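Hydrolase, putative (Plasmodium vivax, PDB 2B30) is of unknown function but belongs to the HAD superfamily, subfamily IIB, and is probably a metal-dependent phosphatase that binds calcium in the crystal. Local coordinates at residues 49-60 against 286-297; 70-78 against 158-166. All coordinates share one frame; numbering follows the deposited sequence.

Contact 1: 49-60 against 286-297; sequences ENIDAIKEAIEK and EGAVAYLLKKVF
The ring of Phe297 meets helix 49-60 at its CZ end: the carbonyl O of Ala53 lies 3.5 Å from CZ, at the ring edge and near its plane, and Ala57 CB comes to the same edge, 3.7 Å from CZ. The Glu56 carboxylate passes obliquely by the ring, its plane turned 32° from it. One turn back, Leu293 presses CD1 against Ala53 CB at 3.7 Å. At the N-terminal ends the small Ala290, with Gly287 before it, lets the backbones close in, and Glu49 CB rests 3.6 Å from Ala290 CB. Asn50 swings in here, CG anti to its carbonyl carbon (chi1 -72°), and OD1 accepts Ala290 N at 3.0 Å, with the donor above the carbonyl plane. This satisfies an amide in the first turn of helix 288-297, just beyond the N-cap residue Gly287. The Asn50 ND2 gives a weak hydrogen bond to Leu38 O. Behind these groups, Ala57, Val289 and Leu293 all rest on strand 29-33, at Leu30 and Ile32. Two helices at 32°, their axes 8.0 Å apart at closest approach, thus pack side by side on one face of the sheet, as in the Rossmann-like core of HAD hydrolases.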
loop_
_atom_site.group_PDB
_atom_site.type_symbol
_atom_site.label_atom_id
_atom_site.label_comp_id
_atom_site.label_asym_id
_atom_site.label_seq_id
_atom_site.Cartn_x
_atom_site.Cartn_y
_atom_site.Cartn_z
ATOM N N GLU A 49 -1.607 17.045 -27.880
ATOM C CA GLU A 49 -1.202 17.970 -26.802
ATOM C C GLU A 49 -0.459 17.212 -25.718
ATOM O O GLU A 49 0.499 17.724 -25.140
ATOM C CB GLU A 49 -2.387 18.685 -26.132
ATOM C CG GLU A 49 -3.478 19.153 -27.066
ATOM C CD GLU A 49 -4.601 18.141 -27.190
ATOM O OE1 GLU A 49 -5.324 17.950 -26.191
ATOM O OE2 GLU A 49 -4.756 17.542 -28.281
ATOM N N ASN A 50 -0.922 16.001 -25.426
ATOM C CA ASN A 50 -0.267 15.180 -24.427
ATOM C C ASN A 50 1.136 14.759 -24.878
ATOM O O ASN A 50 2.083 14.782 -24.079
ATOM C CB ASN A 50 -1.116 13.959 -24.082
ATOM C CG ASN A 50 -2.348 14.307 -23.259
ATOM O OD1 ASN A 50 -2.563 15.459 -22.872
ATOM N ND2 ASN A 50 -3.162 13.299 -22.983
ATOM N N ILE A 51 1.267 14.411 -26.158
ATOM C CA ILE A 51 2.564 14.047 -26.738
ATOM C C ILE A 51 3.568 15.197 -26.620
ATOM O O ILE A 51 4.714 14.975 -26.238
ATOM C CB ILE A 51 2.425 13.563 -28.204
ATOM C CG1 ILE A 51 2.061 12.080 -28.255
ATOM C CG2 ILE A 51 3.717 13.714 -28.970
ATOM C CD1 ILE A 51 0.686 11.760 -27.770
ATOM N N ASP A 52 3.142 16.419 -26.921
ATOM C CA ASP A 52 4.017 17.592 -26.758
ATOM C C ASP A 52 4.360 17.824 -25.297
ATOM O O ASP A 52 5.471 18.225 -24.968
ATOM C CB ASP A 52 3.355 18.862 -27.317
ATOM C CG ASP A 52 3.190 18.819 -28.820
ATOM O OD1 ASP A 52 4.202 18.608 -29.531
ATOM O OD2 ASP A 52 2.046 19.000 -29.291
ATOM N N ALA A 53 3.382 17.592 -24.426
ATOM C CA ALA A 53 3.564 17.794 -22.990
ATOM C C ALA A 53 4.679 16.898 -22.487
ATOM O O ALA A 53 5.598 17.355 -21.807
ATOM C CB ALA A 53 2.275 17.500 -22.241
ATOM N N ILE A 54 4.595 15.620 -22.845
ATOM C CA ILE A 54 5.622 14.673 -22.490
ATOM C C ILE A 54 6.939 15.067 -23.168
ATOM O O ILE A 54 7.995 15.079 -22.523
ATOM C CB ILE A 54 5.205 13.246 -22.854
ATOM C CG1 ILE A 54 4.029 12.818 -21.964
ATOM C CG2 ILE A 54 6.388 12.281 -22.684
ATOM C CD1 ILE A 54 3.314 11.576 -22.438
ATOM N N LYS A 55 6.866 15.420 -24.454
ATOM C CA LYS A 55 8.044 15.876 -25.204
ATOM C C LYS A 55 8.770 16.958 -24.439
ATOM O O LYS A 55 9.974 16.872 -24.241
ATOM C CB LYS A 55 7.644 16.405 -26.581
ATOM C CG LYS A 55 8.802 16.764 -27.501
ATOM C CD LYS A 55 8.290 17.219 -28.871
ATOM C CE LYS A 55 9.417 17.712 -29.786
ATOM N NZ LYS A 55 10.115 16.616 -30.532
ATOM N N GLU A 56 8.031 17.962 -23.984
ATOM C CA GLU A 56 8.639 19.091 -23.296
ATOM C C GLU A 56 9.148 18.692 -21.908
ATOM O O GLU A 56 10.215 19.147 -21.486
ATOM C CB GLU A 56 7.648 20.252 -23.193
ATOM C CG GLU A 56 8.287 21.587 -22.797
ATOM C CD GLU A 56 7.298 22.747 -22.791
ATOM O OE1 GLU A 56 6.148 22.562 -23.243
ATOM O OE2 GLU A 56 7.675 23.850 -22.333
ATOM N N ALA A 57 8.397 17.828 -21.220
ATOM C CA ALA A 57 8.758 17.362 -19.871
ATOM C C ALA A 57 10.130 16.701 -19.867
ATOM O O ALA A 57 10.935 16.930 -18.968
ATOM C CB ALA A 57 7.705 16.395 -19.336
ATOM N N ILE A 58 10.390 15.895 -20.894
ATOM C CA ILE A 58 11.680 15.217 -21.059
ATOM C C ILE A 58 12.789 16.222 -21.381
ATOM O O ILE A 58 13.906 16.101 -20.887
ATOM C CB ILE A 58 11.601 14.137 -22.150
ATOM C CG1 ILE A 58 10.670 13.023 -21.691
ATOM C CG2 ILE A 58 12.975 13.563 -22.447
ATOM C CD1 ILE A 58 10.136 12.178 -22.795
ATOM N N GLU A 59 12.471 17.223 -22.191
ATOM C CA GLU A 59 13.417 18.307 -22.472
ATOM C C GLU A 59 13.675 19.219 -21.264
ATOM O O GLU A 59 14.795 19.659 -21.048
ATOM C CB GLU A 59 12.924 19.113 -23.668
ATOM C CG GLU A 59 12.904 18.268 -24.934
ATOM C CD GLU A 59 12.158 18.903 -26.084
ATOM O OE1 GLU A 59 11.516 19.965 -25.882
ATOM O OE2 GLU A 59 12.217 18.319 -27.194
ATOM N N LYS A 60 12.643 19.487 -20.473
ATOM C CA LYS A 60 12.792 20.327 -19.282
ATOM C C LYS A 60 13.482 19.583 -18.135
ATOM O O LYS A 60 13.840 20.189 -17.126
ATOM C CB LYS A 60 11.429 20.847 -18.802
ATOM C CG LYS A 60 10.683 21.711 -19.803
ATOM C CD LYS A 60 10.964 23.189 -19.639
ATOM C CE LYS A 60 9.831 24.040 -20.196
ATOM N NZ LYS A 60 9.725 25.322 -19.451
ATOM N N GLU A 286 -10.288 16.196 -23.229
ATOM C CA GLU A 286 -10.003 17.627 -23.275
ATOM C C GLU A 286 -8.518 17.928 -23.014
ATOM O O GLU A 286 -8.139 19.098 -22.927
ATOM C CB GLU A 286 -10.852 18.381 -22.249
ATOM C CG GLU A 286 -12.361 18.297 -22.426
ATOM C CD GLU A 286 -13.116 18.972 -21.263
ATOM O OE1 GLU A 286 -13.581 18.264 -20.337
ATOM O OE2 GLU A 286 -13.235 20.218 -21.262
ATOM N N GLY A 287 -7.690 16.892 -22.851
ATOM C CA GLY A 287 -6.233 17.059 -22.727
ATOM C C GLY A 287 -5.744 17.364 -21.318
ATOM O O GLY A 287 -4.999 18.313 -21.113
ATOM N N ALA A 288 -6.133 16.535 -20.354
ATOM C CA ALA A 288 -5.862 16.799 -18.929
ATOM C C ALA A 288 -4.405 16.660 -18.515
ATOM O O ALA A 288 -3.946 17.381 -17.640
ATOM C CB ALA A 288 -6.732 15.917 -18.053
ATOM N N VAL A 289 -3.682 15.734 -19.127
ATOM C CA VAL A 289 -2.247 15.593 -18.860
ATOM C C VAL A 289 -1.514 16.841 -19.352
ATOM O O VAL A 289 -0.783 17.473 -18.601
ATOM C CB VAL A 289 -1.652 14.343 -19.535
ATOM C CG1 VAL A 289 -0.146 14.257 -19.266
ATOM C CG2 VAL A 289 -2.375 13.079 -19.054
ATOM N N ALA A 290 -1.733 17.198 -20.614
ATOM C CA ALA A 290 -1.219 18.460 -21.165
ATOM C C ALA A 290 -1.522 19.643 -20.232
ATOM O O ALA A 290 -0.624 20.416 -19.894
ATOM C CB ALA A 290 -1.802 18.711 -22.558
ATOM N N TYR A 291 -2.781 19.749 -19.805
ATOM C CA TYR A 291 -3.234 20.801 -18.885
ATOM C C TYR A 291 -2.453 20.836 -17.574
ATOM O O TYR A 291 -2.034 21.901 -17.126
ATOM C CB TYR A 291 -4.725 20.625 -18.580
ATOM C CG TYR A 291 -5.269 21.580 -17.534
ATOM C CD1 TYR A 291 -5.658 22.873 -17.882
ATOM C CD2 TYR A 291 -5.410 21.187 -16.203
ATOM C CE1 TYR A 291 -6.159 23.751 -16.932
ATOM C CE2 TYR A 291 -5.919 22.058 -15.248
ATOM C CZ TYR A 291 -6.285 23.342 -15.619
ATOM O OH TYR A 291 -6.779 24.225 -14.685
ATOM N N LEU A 292 -2.265 19.670 -16.963
ATOM C CA LEU A 292 -1.575 19.583 -15.683
ATOM C C LEU A 292 -0.079 19.846 -15.834
ATOM O O LEU A 292 0.494 20.601 -15.055
ATOM C CB LEU A 292 -1.829 18.217 -15.043
ATOM C CG LEU A 292 -1.198 17.861 -13.694
ATOM C CD1 LEU A 292 -1.361 18.963 -12.672
ATOM C CD2 LEU A 292 -1.811 16.571 -13.178
ATOM N N LEU A 293 0.553 19.249 -16.840
ATOM C CA LEU A 293 2.000 19.428 -17.028
ATOM C C LEU A 293 2.363 20.895 -17.296
ATOM O O LEU A 293 3.407 21.372 -16.830
ATOM C CB LEU A 293 2.540 18.536 -18.158
ATOM C CG LEU A 293 2.370 17.013 -18.066
ATOM C CD1 LEU A 293 3.419 16.314 -18.923
ATOM C CD2 LEU A 293 2.446 16.506 -16.631
ATOM N N LYS A 294 1.503 21.605 -18.032
ATOM C CA LYS A 294 1.701 23.034 -18.282
ATOM C C LYS A 294 1.743 23.814 -16.959
ATOM O O LYS A 294 2.601 24.679 -16.762
ATOM C CB LYS A 294 0.608 23.589 -19.212
ATOM N N LYS A 295 0.840 23.484 -16.044
ATOM C CA LYS A 295 0.814 24.152 -14.738
ATOM C C LYS A 295 2.002 23.752 -13.855
ATOM O O LYS A 295 2.462 24.543 -13.022
ATOM C CB LYS A 295 -0.523 23.912 -14.022
ATOM C CG LYS A 295 -1.723 24.460 -14.808
ATOM C CD LYS A 295 -2.709 25.219 -13.928
ATOM C CE LYS A 295 -3.701 26.055 -14.747
ATOM N NZ LYS A 295 -3.098 27.287 -15.360
ATOM N N VAL A 296 2.506 22.532 -14.052
ATOM C CA VAL A 296 3.724 22.092 -13.374
ATOM C C VAL A 296 4.944 22.800 -13.949
ATOM O O VAL A 296 5.832 23.194 -13.190
ATOM C CB VAL A 296 3.923 20.557 -13.448
ATOM C CG1 VAL A 296 5.278 20.148 -12.858
ATOM C CG2 VAL A 296 2.807 19.842 -12.705
ATOM N N PHE A 297 4.979 22.971 -15.274
ATOM C CA PHE A 297 6.133 23.597 -15.941
ATOM C C PHE A 297 6.375 25.025 -15.481
ATOM O O PHE A 297 7.518 25.406 -15.244
ATOM C CB PHE A 297 5.991 23.596 -17.475
ATOM C CG PHE A 297 6.028 22.225 -18.103
ATOM C CD1 PHE A 297 6.822 21.211 -17.587
ATOM C CD2 PHE A 297 5.270 21.957 -19.223
ATOM C CE1 PHE A 297 6.832 19.961 -18.165
ATOM C CE2 PHE A 297 5.292 20.704 -19.814
ATOM C CZ PHE A 297 6.071 19.709 -19.284
#

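Contact 2: 70-78 against 158-166; sequences RSKVGILSA and KMYSENRSI
Arg70 and Glu162 reach each other from opposite directions, the arginine bending at chi3 (84°) while the glutamate, its CG anti to the carbonyl carbon, runs out extended toward Gly74. Their meeting point lies where the HAD core faces the domain built on the six-stranded sheet, consistent with the C2-type cap of subfamily IIB. Arg70 NE and Glu162 OE2 form a salt bridge at 3.2 Å; as a hydrogen bond it is weak and strongly bent, and the carboxylate sits obliquely to the guanidinium. The stronger tie is NH2 to the backbone O of Tyr160, 2.6 Å long with an N-H...O angle of 141°. Tyr160 also lays its CB over one guanidinium face, 3.7 Å from NH1, while its ring stands nearly perpendicular to that group (84°) and leads away. NH1 itself makes a salt bridge with the calcium ligand Asp35, and Phe39 adds a cation-pi contact. One guanidinium group therefore ties a ligand of the metal site to the Tyr160 backbone in the cap.

Glu162 packs its carboxylate on the start of helix 72-78, with CD 3.5 Å from Gly74 CA. That helix is capped by Ser71, whose OG accepts Gly74 N. Further along, Ser77 CB leans on Glu162 CA at 3.8 Å, and Ser77 OG is turned back to its own helix, where OG and N reach Val73 O from opposite faces of the carbonyl plane. Between the two segments sits a water that accepts from Ser71 N at 2.9 Å and donates to Glu162 OE2 at 2.7 Å.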
loop_
_atom_site.group_PDB
_atom_site.type_symbol
_atom_site.label_atom_id
_atom_site.label_comp_id
_atom_site.label_asym_id
_atom_site.label_seq_id
_atom_site.Cartn_x
_atom_site.Cartn_y
_atom_site.Cartn_z
ATOM N N ARG A 70 -1.454 -2.068 -18.330
ATOM C CA ARG A 70 -0.967 -2.615 -19.584
ATOM C C ARG A 70 0.499 -3.003 -19.506
ATOM O O ARG A 70 1.191 -2.687 -18.540
ATOM C CB ARG A 70 -1.205 -1.619 -20.719
ATOM C CG ARG A 70 -2.671 -1.525 -21.081
ATOM C CD ARG A 70 -3.063 -0.231 -21.768
ATOM N NE ARG A 70 -2.815 -0.297 -23.203
ATOM C CZ ARG A 70 -3.538 0.312 -24.147
ATOM N NH1 ARG A 70 -4.585 1.068 -23.858
ATOM N NH2 ARG A 70 -3.196 0.157 -25.411
ATOM N N SER A 71 0.957 -3.716 -20.528
ATOM C CA SER A 71 2.353 -4.094 -20.657
ATOM C C SER A 71 3.072 -2.943 -21.334
ATOM O O SER A 71 2.411 -2.039 -21.844
ATOM C CB SER A 71 2.466 -5.355 -21.507
ATOM O OG SER A 71 2.068 -5.097 -22.848
ATOM N N LYS A 72 4.409 -2.974 -21.351
ATOM C CA LYS A 72 5.200 -1.917 -22.020
ATOM C C LYS A 72 4.868 -1.862 -23.503
ATOM O O LYS A 72 4.462 -0.820 -24.005
ATOM C CB LYS A 72 6.718 -2.110 -21.837
ATOM C CG LYS A 72 7.575 -1.031 -22.530
ATOM C CD LYS A 72 9.049 -1.017 -22.043
ATOM C CE LYS A 72 9.865 -2.187 -22.578
ATOM N NZ LYS A 72 9.778 -2.317 -24.065
ATOM N N VAL A 73 5.024 -2.999 -24.182
ATOM C CA VAL A 73 4.763 -3.093 -25.621
ATOM C C VAL A 73 3.315 -2.726 -25.949
ATOM O O VAL A 73 3.034 -2.207 -27.018
ATOM C CB VAL A 73 5.080 -4.509 -26.205
ATOM C CG1 VAL A 73 6.550 -4.842 -26.055
ATOM C CG2 VAL A 73 4.226 -5.588 -25.551
ATOM N N GLY A 74 2.401 -3.005 -25.028
ATOM C CA GLY A 74 1.013 -2.606 -25.196
ATOM C C GLY A 74 0.910 -1.096 -25.292
ATOM O O GLY A 74 0.178 -0.565 -26.127
ATOM N N ILE A 75 1.672 -0.414 -24.441
ATOM C CA ILE A 75 1.699 1.043 -24.417
ATOM C C ILE A 75 2.449 1.633 -25.611
ATOM O O ILE A 75 2.041 2.672 -26.139
ATOM C CB ILE A 75 2.253 1.555 -23.064
ATOM C CG1 ILE A 75 1.090 2.062 -22.234
ATOM C CG2 ILE A 75 3.283 2.669 -23.229
ATOM C CD1 ILE A 75 1.476 2.464 -20.877
ATOM N N LEU A 76 3.536 0.974 -26.021
ATOM C CA LEU A 76 4.298 1.390 -27.194
ATOM C C LEU A 76 3.520 1.209 -28.501
ATOM O O LEU A 76 3.712 1.970 -29.442
ATOM C CB LEU A 76 5.616 0.623 -27.288
ATOM C CG LEU A 76 6.652 0.754 -26.170
ATOM C CD1 LEU A 76 7.981 0.274 -26.694
ATOM C CD2 LEU A 76 6.775 2.176 -25.639
ATOM N N SER A 77 2.659 0.201 -28.567
ATOM C CA SER A 77 1.794 0.020 -29.732
ATOM C C SER A 77 0.803 1.177 -29.839
ATOM O O SER A 77 0.735 1.861 -30.861
ATOM C CB SER A 77 1.033 -1.296 -29.633
ATOM O OG SER A 77 1.936 -2.381 -29.528
ATOM N N ALA A 78 0.058 1.393 -28.759
ATOM C CA ALA A 78 -0.955 2.424 -28.700
ATOM C C ALA A 78 -0.353 3.781 -28.993
ATOM O O ALA A 78 -1.013 4.623 -29.601
ATOM C CB ALA A 78 -1.614 2.430 -27.343
ATOM N N LYS A 158 -8.354 -3.942 -31.513
ATOM C CA LYS A 158 -9.443 -3.036 -31.896
ATOM C C LYS A 158 -9.796 -2.049 -30.781
ATOM O O LYS A 158 -9.815 -0.845 -31.020
ATOM C CB LYS A 158 -10.682 -3.825 -32.334
ATOM N N MET A 159 -10.055 -2.539 -29.569
ATOM C CA MET A 159 -10.469 -1.660 -28.456
ATOM C C MET A 159 -9.373 -0.719 -27.935
ATOM O O MET A 159 -9.670 0.408 -27.531
ATOM C CB MET A 159 -11.003 -2.473 -27.266
ATOM C CG MET A 159 -12.448 -2.967 -27.394
ATOM S SD MET A 159 -13.608 -1.992 -26.404
ATOM C CE MET A 159 -13.297 -2.571 -24.731
ATOM N N TYR A 160 -8.122 -1.180 -27.925
ATOM C CA TYR A 160 -7.050 -0.447 -27.230
ATOM C C TYR A 160 -5.799 -0.180 -28.071
ATOM O O TYR A 160 -4.784 0.225 -27.529
ATOM C CB TYR A 160 -6.679 -1.174 -25.926
ATOM C CG TYR A 160 -7.840 -1.285 -24.952
ATOM C CD1 TYR A 160 -8.161 -0.236 -24.092
ATOM C CD2 TYR A 160 -8.624 -2.434 -24.901
ATOM C CE1 TYR A 160 -9.240 -0.330 -23.191
ATOM C CE2 TYR A 160 -9.695 -2.543 -24.006
ATOM C CZ TYR A 160 -10.007 -1.485 -23.157
ATOM O OH TYR A 160 -11.081 -1.593 -22.291
ATOM N N SER A 161 -5.879 -0.378 -29.388
ATOM C CA SER A 161 -4.771 -0.053 -30.309
ATOM C C SER A 161 -3.450 -0.759 -29.965
ATOM O O SER A 161 -2.370 -0.199 -30.168
ATOM C CB SER A 161 -4.535 1.462 -30.358
ATOM O OG SER A 161 -5.754 2.172 -30.440
ATOM N N GLU A 162 -3.553 -1.979 -29.438
ATOM C CA GLU A 162 -2.402 -2.822 -29.161
ATOM C C GLU A 162 -2.179 -3.748 -30.344
ATOM O O GLU A 162 -2.904 -3.679 -31.343
ATOM C CB GLU A 162 -2.641 -3.656 -27.901
ATOM C CG GLU A 162 -2.527 -2.877 -26.609
ATOM C CD GLU A 162 -2.257 -3.761 -25.393
ATOM O OE1 GLU A 162 -1.936 -4.957 -25.566
ATOM O OE2 GLU A 162 -2.355 -3.251 -24.254
ATOM N N ASN A 163 -1.159 -4.599 -30.232
ATOM C CA ASN A 163 -0.962 -5.698 -31.174
ATOM C C ASN A 163 -1.932 -6.803 -30.825
ATOM O O ASN A 163 -2.338 -6.914 -29.680
ATOM C CB ASN A 163 0.480 -6.216 -31.136
ATOM C CG ASN A 163 1.460 -5.261 -31.811
ATOM O OD1 ASN A 163 2.179 -5.637 -32.739
ATOM N ND2 ASN A 163 1.476 -4.017 -31.358
ATOM N N ARG A 164 -2.314 -7.604 -31.814
ATOM C CA ARG A 164 -3.239 -8.721 -31.604
ATOM C C ARG A 164 -2.658 -9.789 -30.659
ATOM O O ARG A 164 -1.459 -10.053 -30.666
ATOM C CB ARG A 164 -3.613 -9.353 -32.955
ATOM N N SER A 165 -3.513 -10.395 -29.848
ATOM C CA SER A 165 -3.090 -11.479 -28.963
ATOM C C SER A 165 -2.759 -12.724 -29.773
ATOM O O SER A 165 -3.369 -12.964 -30.811
ATOM C CB SER A 165 -4.203 -11.845 -27.961
ATOM O OG SER A 165 -4.588 -10.740 -27.162
ATOM N N ILE A 166 -1.818 -13.528 -29.278
ATOM C CA ILE A 166 -1.462 -14.792 -29.926
ATOM C C ILE A 166 -2.473 -15.882 -29.549
ATOM O O ILE A 166 -2.867 -16.009 -28.376
ATOM C CB ILE A 166 -0.058 -15.277 -29.551
ATOM C CG1 ILE A 166 0.998 -14.210 -29.845
ATOM C CG2 ILE A 166 0.270 -16.554 -30.319
ATOM C CD1 ILE A 166 2.330 -14.470 -29.113
HETATM O O HOH W 1 -1.202 -4.601 -22.202
#

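Overall arrangement
Contact 1 is the buried one, although it lies farther from the centre of the chain; contact 2 is partly buried and sits at the seam between two domains. The first joins two helices of the HAD core to each other over strand 29-33, largely through apolar side chains with a single hydrogen bond. In the second, a core segment meets the cap through charge, backbone carbonyl and water. The centres of contacts 1 and 2 are about 23 Å apart, and along the chain contact 2 is nested within the loop that contact 1 closes. Contact 1 stays at second-shell distance from the calcium site, the Val289 side chain about 7 Å from that of Asp33, whereas contact 2 reaches a metal ligand.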